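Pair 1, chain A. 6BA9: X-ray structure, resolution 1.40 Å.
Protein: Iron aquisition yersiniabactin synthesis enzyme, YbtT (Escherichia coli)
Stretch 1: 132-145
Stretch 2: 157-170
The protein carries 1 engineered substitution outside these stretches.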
# COMPACT_ATOMS: atom_id res chain seq x y z
N ARG A 132 13.30 4.48 -17.92
CA ARG A 132 13.32 5.80 -18.51
C ARG A 132 14.43 6.67 -17.92
O ARG A 132 14.81 6.52 -16.75
CB ARG A 132 11.98 6.52 -18.32
CG ARG A 132 10.81 5.72 -18.80
CD ARG A 132 9.52 6.51 -18.68
NE ARG A 132 8.37 5.67 -19.00
CZ ARG A 132 7.77 5.62 -20.18
NH1 ARG A 132 8.18 6.38 -21.19
NH2 ARG A 132 6.74 4.79 -20.35
N ASP A 133 14.93 7.59 -18.74
CA ASP A 133 15.89 8.58 -18.25
C ASP A 133 15.19 9.59 -17.33
O ASP A 133 13.96 9.59 -17.17
CB ASP A 133 16.67 9.21 -19.42
CG ASP A 133 15.86 10.22 -20.24
OD1 ASP A 133 14.70 10.54 -19.91
OD2 ASP A 133 16.42 10.74 -21.24
N ASP A 134 15.99 10.43 -16.68
CA ASP A 134 15.46 11.27 -15.60
C ASP A 134 14.30 12.14 -16.09
O ASP A 134 13.27 12.25 -15.43
CB ASP A 134 16.56 12.14 -15.00
CG ASP A 134 17.54 11.37 -14.11
OD1 ASP A 134 17.31 10.19 -13.78
OD2 ASP A 134 18.53 12.01 -13.73
N ALA A 135 14.46 12.78 -17.25
CA ALA A 135 13.42 13.69 -17.71
C ALA A 135 12.13 12.93 -17.99
O ALA A 135 11.04 13.40 -17.64
CB ALA A 135 13.89 14.44 -18.96
N ASP A 136 12.24 11.78 -18.65
CA ASP A 136 11.06 11.00 -19.00
C ASP A 136 10.43 10.39 -17.75
O ASP A 136 9.20 10.32 -17.64
CB ASP A 136 11.40 9.90 -20.01
CG ASP A 136 11.69 10.45 -21.39
OD1 ASP A 136 11.45 11.65 -21.60
OD2 ASP A 136 12.15 9.67 -22.24
N PHE A 137 11.27 9.94 -16.81
CA PHE A 137 10.79 9.43 -15.52
C PHE A 137 9.95 10.49 -14.81
O PHE A 137 8.82 10.22 -14.37
CB PHE A 137 12.01 9.03 -14.67
CG PHE A 137 11.66 8.31 -13.37
CD1 PHE A 137 11.74 6.94 -13.27
CD2 PHE A 137 11.32 9.04 -12.24
CE1 PHE A 137 11.43 6.29 -12.06
CE2 PHE A 137 11.02 8.40 -11.05
CZ PHE A 137 11.08 7.03 -10.96
N ILE A 138 10.47 11.72 -14.73
CA ILE A 138 9.75 12.81 -14.08
C ILE A 138 8.45 13.13 -14.80
O ILE A 138 7.42 13.36 -14.17
CB ILE A 138 10.66 14.04 -13.95
CG1 ILE A 138 11.73 13.72 -12.89
CG2 ILE A 138 9.86 15.25 -13.59
CD1 ILE A 138 12.82 14.76 -12.78
N ALA A 139 8.46 13.12 -16.14
CA ALA A 139 7.23 13.40 -16.87
C ALA A 139 6.16 12.37 -16.53
O ALA A 139 5.00 12.72 -16.33
CB ALA A 139 7.48 13.42 -18.37
N GLU A 140 6.55 11.10 -16.41
CA GLU A 140 5.58 10.07 -16.01
C GLU A 140 5.06 10.32 -14.61
O GLU A 140 3.86 10.18 -14.36
CB GLU A 140 6.20 8.67 -16.11
CG GLU A 140 6.56 8.22 -17.53
CD GLU A 140 5.37 8.15 -18.45
OE1 GLU A 140 4.35 7.54 -18.07
OE2 GLU A 140 5.42 8.73 -19.56
N LEU A 141 5.95 10.67 -13.67
CA LEU A 141 5.53 10.96 -12.30
C LEU A 141 4.53 12.11 -12.26
O LEU A 141 3.54 12.05 -11.53
CB LEU A 141 6.71 11.34 -11.43
CG LEU A 141 7.73 10.31 -11.00
CD1 LEU A 141 8.78 11.06 -10.23
CD2 LEU A 141 7.05 9.28 -10.13
N ILE A 142 4.80 13.18 -13.01
CA ILE A 142 3.89 14.31 -13.01
C ILE A 142 2.55 13.88 -13.57
O ILE A 142 1.49 14.23 -13.02
CB ILE A 142 4.51 15.49 -13.79
CG1 ILE A 142 5.70 16.06 -13.03
CG2 ILE A 142 3.47 16.57 -14.04
CD1 ILE A 142 6.58 16.96 -13.90
N ASP A 143 2.56 13.09 -14.65
CA ASP A 143 1.32 12.58 -15.23
C ASP A 143 0.52 11.76 -14.22
O ASP A 143 -0.70 11.90 -14.13
CB ASP A 143 1.58 11.77 -16.50
CG ASP A 143 0.32 11.43 -17.24
OD1 ASP A 143 -0.65 12.22 -17.18
OD2 ASP A 143 0.29 10.39 -17.90
N ILE A 144 1.19 10.92 -13.43
CA ILE A 144 0.48 10.14 -12.41
C ILE A 144 -0.30 11.07 -11.50
O ILE A 144 -1.45 10.79 -11.13
CB ILE A 144 1.46 9.24 -11.63
CG1 ILE A 144 2.00 8.12 -12.53
CG2 ILE A 144 0.76 8.61 -10.43
CD1 ILE A 144 3.22 7.40 -11.95
N GLY A 145 0.31 12.17 -11.08
CA GLY A 145 -0.40 13.22 -10.38
C GLY A 145 0.11 13.58 -9.00
O GLY A 145 -0.46 14.48 -8.37
N LEU A 157 16.92 18.98 -5.97
CA LEU A 157 15.73 18.19 -5.69
C LEU A 157 15.77 16.89 -6.47
O LEU A 157 15.33 15.84 -5.96
CB LEU A 157 14.46 18.97 -6.02
CG LEU A 157 14.13 20.20 -5.19
CD1 LEU A 157 12.80 20.78 -5.62
CD2 LEU A 157 14.10 19.85 -3.70
N MET A 158 16.27 16.92 -7.71
CA MET A 158 16.34 15.70 -8.50
C MET A 158 17.32 14.72 -7.89
O MET A 158 17.02 13.53 -7.77
CB MET A 158 16.70 16.02 -9.94
CG MET A 158 15.55 16.67 -10.67
SD MET A 158 15.83 16.80 -12.45
CE MET A 158 16.92 18.17 -12.53
N SER A 159 18.48 15.22 -7.46
CA SER A 159 19.49 14.36 -6.86
C SER A 159 19.03 13.75 -5.54
O SER A 159 19.48 12.66 -5.19
CB SER A 159 20.79 15.14 -6.67
OG SER A 159 21.40 15.39 -7.93
N LEU A 160 18.12 14.41 -4.82
CA LEU A 160 17.53 13.85 -3.60
C LEU A 160 16.38 12.90 -3.90
O LEU A 160 16.36 11.76 -3.41
CB LEU A 160 17.03 14.98 -2.70
CG LEU A 160 16.54 14.65 -1.28
CD1 LEU A 160 15.15 14.09 -1.23
CD2 LEU A 160 17.49 13.69 -0.58
N PHE A 161 15.40 13.35 -4.69
CA PHE A 161 14.18 12.58 -4.85
C PHE A 161 14.34 11.42 -5.82
O PHE A 161 13.74 10.37 -5.60
CB PHE A 161 13.02 13.50 -5.27
CG PHE A 161 12.42 14.22 -4.10
CD1 PHE A 161 11.48 13.60 -3.29
CD2 PHE A 161 12.84 15.50 -3.78
CE1 PHE A 161 10.94 14.26 -2.20
CE2 PHE A 161 12.31 16.17 -2.69
CZ PHE A 161 11.36 15.54 -1.90
N LEU A 162 15.13 11.58 -6.88
CA LEU A 162 15.19 10.51 -7.87
C LEU A 162 15.75 9.21 -7.33
O LEU A 162 15.22 8.15 -7.68
CB LEU A 162 15.93 10.95 -9.14
CG LEU A 162 15.10 11.88 -10.00
CD1 LEU A 162 15.95 12.33 -11.18
CD2 LEU A 162 13.79 11.24 -10.49
N PRO A 163 16.80 9.20 -6.49
CA PRO A 163 17.24 7.91 -5.95
C PRO A 163 16.14 7.21 -5.15
O PRO A 163 16.01 5.99 -5.22
CB PRO A 163 18.45 8.30 -5.08
CG PRO A 163 18.96 9.52 -5.71
CD PRO A 163 17.75 10.28 -6.18
N LEU A 164 15.34 7.98 -4.41
CA LEU A 164 14.26 7.41 -3.62
C LEU A 164 13.15 6.88 -4.51
O LEU A 164 12.69 5.74 -4.37
CB LEU A 164 13.70 8.53 -2.73
CG LEU A 164 13.43 8.36 -1.26
CD1 LEU A 164 14.48 7.52 -0.55
CD2 LEU A 164 13.37 9.76 -0.63
N LEU A 165 12.68 7.72 -5.43
CA LEU A 165 11.59 7.33 -6.32
C LEU A 165 12.00 6.19 -7.24
O LEU A 165 11.19 5.30 -7.51
CB LEU A 165 11.18 8.54 -7.15
CG LEU A 165 10.50 9.67 -6.38
CD1 LEU A 165 10.57 10.99 -7.15
CD2 LEU A 165 9.09 9.27 -6.10
N ARG A 166 13.23 6.23 -7.76
CA ARG A 166 13.68 5.14 -8.63
C ARG A 166 13.81 3.83 -7.87
O ARG A 166 13.49 2.77 -8.42
CB ARG A 166 15.00 5.50 -9.30
CG ARG A 166 14.85 6.50 -10.43
CD ARG A 166 16.18 6.60 -11.18
NE ARG A 166 16.11 7.48 -12.33
CZ ARG A 166 15.68 7.12 -13.54
NH1 ARG A 166 15.25 5.92 -13.80
NH2 ARG A 166 15.69 8.01 -14.52
N ALA A 167 14.23 3.87 -6.61
CA ALA A 167 14.26 2.65 -5.81
C ALA A 167 12.85 2.08 -5.63
O ALA A 167 12.62 0.89 -5.85
CB ALA A 167 14.90 2.92 -4.45
N ASP A 168 11.90 2.94 -5.27
CA ASP A 168 10.53 2.49 -5.06
C ASP A 168 9.95 1.92 -6.36
O ASP A 168 9.33 0.85 -6.37
CB ASP A 168 9.62 3.64 -4.60
CG ASP A 168 9.90 4.14 -3.18
OD1 ASP A 168 10.78 3.64 -2.46
OD2 ASP A 168 9.19 5.11 -2.81
N PHE A 169 10.10 2.67 -7.47
CA PHE A 169 9.52 2.22 -8.73
C PHE A 169 10.22 0.97 -9.27
O PHE A 169 9.56 0.10 -9.86
CB PHE A 169 9.47 3.37 -9.73
CG PHE A 169 8.25 4.23 -9.58
CD1 PHE A 169 7.09 3.90 -10.25
CD2 PHE A 169 8.26 5.36 -8.78
CE1 PHE A 169 5.96 4.68 -10.10
CE2 PHE A 169 7.10 6.13 -8.65
CZ PHE A 169 5.99 5.78 -9.31
N TYR A 170 11.52 0.84 -9.05
CA TYR A 170 12.19 -0.40 -9.42
C TYR A 170 11.63 -1.58 -8.62
O TYR A 170 11.33 -2.64 -9.18
CB TYR A 170 13.72 -0.30 -9.27
CG TYR A 170 14.37 -1.63 -9.64
CD1 TYR A 170 14.56 -2.63 -8.69
CD2 TYR A 170 14.71 -1.90 -10.95
CE1 TYR A 170 15.09 -3.84 -9.04
CE2 TYR A 170 15.26 -3.11 -11.31
CZ TYR A 170 15.43 -4.08 -10.36
OH TYR A 170 15.97 -5.30 -10.71

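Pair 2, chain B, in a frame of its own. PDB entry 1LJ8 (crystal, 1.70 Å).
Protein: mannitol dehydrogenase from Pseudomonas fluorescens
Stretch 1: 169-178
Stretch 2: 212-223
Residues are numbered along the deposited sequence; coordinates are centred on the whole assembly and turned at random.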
# COMPACT_ATOMS: atom_id res chain seq x y z
N ILE B 169 12.44 -13.64 7.05
CA ILE B 169 11.84 -14.80 6.40
C ILE B 169 12.88 -15.92 6.15
O ILE B 169 12.58 -17.08 6.38
CB ILE B 169 11.17 -14.40 5.05
CG1 ILE B 169 9.86 -13.68 5.41
CG2 ILE B 169 10.91 -15.63 4.16
CD1 ILE B 169 9.22 -12.95 4.21
N CYS B 170 14.07 -15.57 5.69
CA CYS B 170 15.08 -16.63 5.45
C CYS B 170 15.47 -17.31 6.72
O CYS B 170 15.62 -18.53 6.75
CB CYS B 170 16.33 -16.06 4.79
SG CYS B 170 16.08 -15.77 3.02
N ALA B 171 15.66 -16.54 7.80
CA ALA B 171 16.05 -17.21 9.04
C ALA B 171 14.93 -18.13 9.53
O ALA B 171 15.19 -19.21 10.09
CB ALA B 171 16.44 -16.16 10.14
N ALA B 172 13.67 -17.72 9.37
CA ALA B 172 12.57 -18.56 9.82
C ALA B 172 12.47 -19.83 8.98
O ALA B 172 12.21 -20.91 9.53
CB ALA B 172 11.20 -17.80 9.72
N LEU B 173 12.66 -19.70 7.66
CA LEU B 173 12.53 -20.89 6.81
C LEU B 173 13.65 -21.87 7.11
O LEU B 173 13.41 -23.07 7.14
CB LEU B 173 12.54 -20.49 5.34
CG LEU B 173 11.22 -19.76 4.92
CD1 LEU B 173 11.39 -19.17 3.52
CD2 LEU B 173 10.03 -20.73 4.90
N THR B 174 14.85 -21.37 7.36
CA THR B 174 15.97 -22.25 7.71
C THR B 174 15.66 -23.04 8.99
O THR B 174 15.87 -24.27 9.05
CB THR B 174 17.24 -21.42 7.88
OG1 THR B 174 17.56 -20.82 6.62
CG2 THR B 174 18.41 -22.30 8.37
N GLN B 175 15.15 -22.34 10.00
CA GLN B 175 14.78 -22.97 11.28
C GLN B 175 13.66 -24.00 11.08
O GLN B 175 13.71 -25.11 11.67
CB GLN B 175 14.36 -21.89 12.29
CG GLN B 175 14.13 -22.40 13.72
CD GLN B 175 14.07 -21.26 14.72
OE1 GLN B 175 15.02 -20.47 14.83
NE2 GLN B 175 12.98 -21.16 15.48
N ARG B 176 12.63 -23.66 10.29
CA ARG B 176 11.56 -24.62 10.03
C ARG B 176 12.13 -25.90 9.38
O ARG B 176 11.79 -27.02 9.80
CB ARG B 176 10.45 -24.04 9.11
CG ARG B 176 9.66 -22.91 9.79
CD ARG B 176 8.72 -22.19 8.78
NE ARG B 176 7.44 -22.90 8.59
CZ ARG B 176 6.32 -22.62 9.23
NH1 ARG B 176 6.26 -21.63 10.13
NH2 ARG B 176 5.25 -23.37 9.03
N ARG B 177 12.98 -25.72 8.38
CA ARG B 177 13.59 -26.86 7.68
C ARG B 177 14.35 -27.78 8.64
O ARG B 177 14.25 -29.01 8.55
CB ARG B 177 14.56 -26.40 6.62
CG ARG B 177 13.95 -25.64 5.52
CD ARG B 177 15.02 -25.35 4.50
NE ARG B 177 15.56 -26.59 3.92
CZ ARG B 177 16.66 -26.63 3.18
NH1 ARG B 177 17.35 -25.51 2.94
NH2 ARG B 177 17.02 -27.78 2.60
N ALA B 178 15.10 -27.17 9.55
CA ALA B 178 15.89 -27.92 10.50
C ALA B 178 14.99 -28.67 11.47
O ALA B 178 15.41 -29.66 12.09
CB ALA B 178 16.84 -26.99 11.23
N ALA B 212 23.00 -21.28 -2.92
CA ALA B 212 22.10 -21.83 -3.91
C ALA B 212 21.14 -22.82 -3.26
O ALA B 212 19.97 -22.89 -3.63
CB ALA B 212 22.90 -22.52 -5.02
N GLU B 213 21.63 -23.55 -2.26
CA GLU B 213 20.78 -24.55 -1.63
C GLU B 213 19.50 -23.95 -0.98
O GLU B 213 18.40 -24.48 -1.18
CB GLU B 213 21.59 -25.33 -0.61
CG GLU B 213 21.01 -26.70 -0.28
CD GLU B 213 19.71 -26.59 0.50
OE1 GLU B 213 19.62 -25.70 1.39
OE2 GLU B 213 18.80 -27.42 0.24
N LEU B 214 19.65 -22.88 -0.20
CA LEU B 214 18.49 -22.25 0.44
C LEU B 214 17.58 -21.69 -0.67
O LEU B 214 16.36 -21.88 -0.62
CB LEU B 214 18.90 -21.13 1.38
CG LEU B 214 17.67 -20.41 1.99
CD1 LEU B 214 16.85 -21.37 2.85
CD2 LEU B 214 18.13 -19.22 2.81
N HIS B 215 18.20 -21.06 -1.66
CA HIS B 215 17.49 -20.50 -2.82
C HIS B 215 16.67 -21.60 -3.51
O HIS B 215 15.46 -21.43 -3.81
CB HIS B 215 18.49 -19.90 -3.83
CG HIS B 215 17.91 -19.68 -5.20
ND1 HIS B 215 17.72 -20.72 -6.09
CD2 HIS B 215 17.44 -18.57 -5.81
CE1 HIS B 215 17.15 -20.25 -7.19
NE2 HIS B 215 16.97 -18.95 -7.05
N ASP B 216 17.31 -22.73 -3.75
CA ASP B 216 16.62 -23.81 -4.45
C ASP B 216 15.47 -24.39 -3.64
O ASP B 216 14.40 -24.72 -4.19
CB ASP B 216 17.61 -24.92 -4.82
CG ASP B 216 18.59 -24.51 -5.92
OD1 ASP B 216 18.58 -23.34 -6.38
OD2 ASP B 216 19.38 -25.37 -6.34
N TRP B 217 15.69 -24.52 -2.34
CA TRP B 217 14.67 -25.08 -1.50
C TRP B 217 13.46 -24.12 -1.45
O TRP B 217 12.31 -24.57 -1.48
CB TRP B 217 15.17 -25.29 -0.08
CG TRP B 217 14.16 -25.97 0.79
CD1 TRP B 217 13.98 -27.32 0.96
CD2 TRP B 217 13.22 -25.33 1.65
NE1 TRP B 217 12.98 -27.55 1.88
CE2 TRP B 217 12.50 -26.34 2.31
CE3 TRP B 217 12.91 -23.99 1.92
CZ2 TRP B 217 11.48 -26.05 3.25
CZ3 TRP B 217 11.90 -23.71 2.85
CH2 TRP B 217 11.20 -24.73 3.50
N ILE B 218 13.73 -22.82 -1.38
CA ILE B 218 12.63 -21.86 -1.31
C ILE B 218 11.84 -21.87 -2.62
O ILE B 218 10.60 -21.88 -2.62
CB ILE B 218 13.18 -20.43 -1.01
CG1 ILE B 218 13.66 -20.40 0.45
CG2 ILE B 218 12.06 -19.32 -1.26
CD1 ILE B 218 14.31 -19.08 0.83
N LYS B 219 12.57 -21.89 -3.73
CA LYS B 219 11.94 -21.91 -5.04
C LYS B 219 10.99 -23.09 -5.16
O LYS B 219 9.88 -22.97 -5.72
CB LYS B 219 13.02 -21.93 -6.12
CG LYS B 219 12.51 -21.73 -7.52
CD LYS B 219 13.68 -21.70 -8.49
CE LYS B 219 13.19 -21.48 -9.92
NZ LYS B 219 14.32 -20.98 -10.77
N ALA B 220 11.37 -24.22 -4.58
CA ALA B 220 10.54 -25.41 -4.65
C ALA B 220 9.48 -25.61 -3.55
O ALA B 220 8.55 -26.38 -3.74
CB ALA B 220 11.45 -26.67 -4.70
N HIS B 221 9.59 -24.90 -2.43
CA HIS B 221 8.65 -25.15 -1.33
C HIS B 221 7.75 -23.99 -0.90
O HIS B 221 6.75 -24.19 -0.19
CB HIS B 221 9.43 -25.64 -0.08
CG HIS B 221 10.16 -26.94 -0.32
ND1 HIS B 221 9.63 -28.17 0.01
CD2 HIS B 221 11.36 -27.19 -0.89
CE1 HIS B 221 10.48 -29.12 -0.35
NE2 HIS B 221 11.54 -28.56 -0.90
N VAL B 222 8.10 -22.77 -1.29
CA VAL B 222 7.30 -21.60 -0.89
C VAL B 222 6.46 -21.07 -2.09
O VAL B 222 6.96 -21.05 -3.23
CB VAL B 222 8.26 -20.47 -0.40
CG1 VAL B 222 7.45 -19.25 0.05
CG2 VAL B 222 9.10 -20.98 0.79
N SER B 223 5.20 -20.71 -1.85
CA SER B 223 4.35 -20.12 -2.90
C SER B 223 4.21 -18.59 -2.61
O SER B 223 4.35 -18.13 -1.46
CB SER B 223 2.97 -20.78 -2.93
OG SER B 223 2.41 -20.77 -1.64

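Both pairs set two helices nearly crosswise, at 72° in pair 1 and 83° in pair 2, with axes 11.8 and 11.4 Å apart at closest approach. Fourteen central residues superpose to 0.6 Å. An axis separation this wide leaves room for large side chains between the helices, and each pair fills it with an arginine and an aromatic ring, placed at different positions.

A position of the first helix that faces the partner holds Phe A137 in pair 1 and Leu B173 in pair 2, both directed toward it. Phe A137 is a knob among Leu A162, Leu A165, Arg A166 and Phe A169. The smaller Leu B173 reaches Trp B217 (CD2 to CZ3, 4.1 Å) and Ile B218 (CD1 to CD1, 4.0 Å).

One turn on, Leu A141 matches Arg B177. Leu A141 makes plain apolar contacts, its CD1 3.6 Å from Leu A165 CD1 and its CD2 3.5 Å from Phe A169 CE2. Arg B177 instead lays its guanidinium flat on Trp B217, the match of Leu A165, with planes at 14° and CD 3.4 Å from Trp B217 CD2. Arg B177 NH1 and NH2 then donate to Glu B213 OE1 and OE2 at 2.8 and 3.0 Å, so one side chain supplies both stack and salt bridge.

In pair 1 the arginine sits on the second helix. Arg A166, matched by Ile B218, starts sideways, and its end comes nearer the first helix. Arg A166 CG lies over the face of Phe A137, 4.1 Å from the ring centroid. Beyond, Arg A166 NH2 donates to Asp A134 OD1 at 2.8 Å within a salt bridge, and Arg A166 NH2 and NH1 both donate to Arg A132 O, at 2.8 and 3.0 Å. Ile B218 has no polar group to spend, and its CD1 lies 4.3 Å from the SG of Cys B170, which occupies the place of Asp A134.

Leu A162 and Leu B214 are the same residue at a matched inward position, and their side-chain centres fall 0.6 Å apart despite different rotamers (m, t against t, p). Leu A162 CD2 meets Phe A137 CD2 at 3.7 Å; Leu B214 CD2 meets Cys B170 SG at 4.0 Å. Across from it, on the first helix, Ile A138 and Thr B174 nearly coincide: Ile A138 CG1 is 4.0 Å from Leu A162 CD2, and Thr B174 OG1 is 3.9 Å from Leu B214 CD1.

Phe A169 presents its face to the edge of Phe A137, whereas the matching His B221 makes no contact across.

The rule is to keep the leucine and let arginine and aromatic pair across the helices, from whichever side, with a carboxylate opposite to receive the guanidinium.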